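Local coordinates for 49 protein (Murid herpesvirus 4, PDB 6A4V) that probably interacts with the host poly(ADP-ribose) polymerase 1 and thereby facilitates replication of the virus, at residues S273-W276 against A277-N281. Numbering follows the deposited sequence.
Sequences SVVW and AKLSN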
loop_
_atom_site.group_PDB
_atom_site.type_symbol
_atom_site.label_atom_id
_atom_site.label_comp_id
_atom_site.label_asym_id
_atom_site.label_seq_id
_atom_site.Cartn_x
_atom_site.Cartn_y
_atom_site.Cartn_z
ATOM N N SER B 273 25.519 20.939 11.161
ATOM C CA SER B 273 24.715 21.290 9.975
ATOM C C SER B 273 23.729 20.152 9.687
ATOM O O SER B 273 24.126 19.068 9.246
ATOM C CB SER B 273 25.600 21.565 8.780
ATOM O OG SER B 273 24.831 21.909 7.635
ATOM N N VAL B 274 22.440 20.401 9.937
ATOM C CA VAL B 274 21.408 19.348 9.840
ATOM C C VAL B 274 21.201 18.918 8.370
ATOM O O VAL B 274 20.678 17.818 8.127
ATOM C CB VAL B 274 20.090 19.778 10.525
ATOM C CG1 VAL B 274 19.354 20.840 9.734
ATOM C CG2 VAL B 274 19.155 18.609 10.816
ATOM N N VAL B 275 21.595 19.762 7.404
ATOM C CA VAL B 275 21.619 19.377 5.984
ATOM C C VAL B 275 22.592 18.204 5.808
ATOM O O VAL B 275 22.197 17.112 5.391
ATOM C CB VAL B 275 22.013 20.540 5.054
ATOM C CG1 VAL B 275 22.153 20.083 3.608
ATOM C CG2 VAL B 275 21.029 21.686 5.144
ATOM N N TRP B 276 23.861 18.444 6.147
ATOM C CA TRP B 276 24.942 17.461 5.983
ATOM C C TRP B 276 24.584 16.125 6.650
ATOM O O TRP B 276 25.009 15.062 6.166
ATOM C CB TRP B 276 26.264 18.037 6.506
ATOM C CG TRP B 276 26.813 19.092 5.593
ATOM C CD1 TRP B 276 26.940 20.437 5.821
ATOM C CD2 TRP B 276 27.258 18.869 4.248
ATOM N NE1 TRP B 276 27.460 21.060 4.717
ATOM C CE2 TRP B 276 27.665 20.121 3.737
ATOM C CE3 TRP B 276 27.354 17.730 3.440
ATOM C CZ2 TRP B 276 28.166 20.255 2.442
ATOM C CZ3 TRP B 276 27.850 17.864 2.164
ATOM C CH2 TRP B 276 28.251 19.111 1.678
ATOM N N ALA B 277 23.775 16.206 7.716
ATOM C CA ALA B 277 23.321 15.082 8.541
ATOM C C ALA B 277 22.197 14.270 7.885
ATOM O O ALA B 277 22.209 13.025 7.898
ATOM C CB ALA B 277 22.850 15.621 9.871
ATOM N N LYS B 278 21.156 14.987 7.453
ATOM C CA LYS B 278 20.108 14.427 6.694
ATOM C C LYS B 278 20.694 13.867 5.395
ATOM O O LYS B 278 20.349 12.741 4.999
ATOM C CB LYS B 278 18.986 15.450 6.482
ATOM C CG LYS B 278 18.142 15.703 7.724
ATOM C CD LYS B 278 16.913 16.597 7.533
ATOM C CE LYS B 278 16.166 16.850 8.832
ATOM N NZ LYS B 278 15.480 15.632 9.327
ATOM N N LEU B 279 21.688 14.564 4.819
ATOM C CA LEU B 279 22.221 14.099 3.604
ATOM C C LEU B 279 22.941 12.779 3.834
ATOM O O LEU B 279 22.798 11.898 3.052
ATOM C CB LEU B 279 23.120 15.141 2.936
ATOM C CG LEU B 279 22.428 15.959 1.855
ATOM C CD1 LEU B 279 23.348 17.071 1.387
ATOM C CD2 LEU B 279 22.032 15.057 0.695
ATOM N N SER B 280 23.623 12.651 4.964
ATOM C CA SER B 280 24.401 11.471 5.223
ATOM C C SER B 280 23.445 10.300 5.473
ATOM O O SER B 280 23.630 9.178 4.969
ATOM C CB SER B 280 25.346 11.675 6.385
ATOM O OG SER B 280 26.104 10.491 6.589
ATOM N N ASN B 281 22.387 10.623 6.196
ATOM C CA ASN B 281 21.297 9.710 6.495
ATOM C C ASN B 281 20.661 9.216 5.182
ATOM O O ASN B 281 20.498 8.003 4.978
ATOM C CB ASN B 281 20.303 10.453 7.376
ATOM C CG ASN B 281 19.356 9.554 8.131
ATOM O OD1 ASN B 281 19.752 8.497 8.635
ATOM N ND2 ASN B 281 18.095 9.973 8.175
#
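Ala277 donates its backbone N-H to the carbonyl of Ser273, the residue at the N-cap position, and so closes the first turn of helix 274-289. The bond is long, 3.3 Å from Ala277 N to Ser273 O, and bent at the hydrogen (141°). The Ser273 side chain makes no capping bond; its CB instead lies at the edge of the Trp276 ring, in the ring plane. Lys278 follows with a straighter bond, its N 2.9 Å from Val274 O. Its side chain runs alongside Val274, and the aliphatic CE comes to 4.0 Å from Val274 CG2, a methyl that stands anti to the backbone N. Beyond this methyl the lysine chain bends at its last torsion (chi4 -70°), and NZ forms a salt bridge with Glu206 of the second subunit. Leu279 N bonds to Val275 O at 2.7 Å. One turn apart, the Val275 and Leu279 side chains point the same way, and CG1 of the valine meets CD1 of the leucine at 3.9 Å in an apolar contact. Ser280 N makes a weak bond to Trp276 O, 3.0 Å but bent to 133° at the hydrogen; this carbonyl also accepts a hydrogen bond from Arg106 of the second subunit. The i to i+4 bonds are those of an alpha-helix, and Ser273 at the N-cap position marks this as its start. Lying at the interface with the second subunit, this helix start also joins two neighbouring helices of its own chain: the Val275-Leu279 pair packs against helix 238-262 through Val261, with Leu257 also touching Leu279, while both valines rest on Tyr311 and Lys278 on Leu308 of helix 295-312.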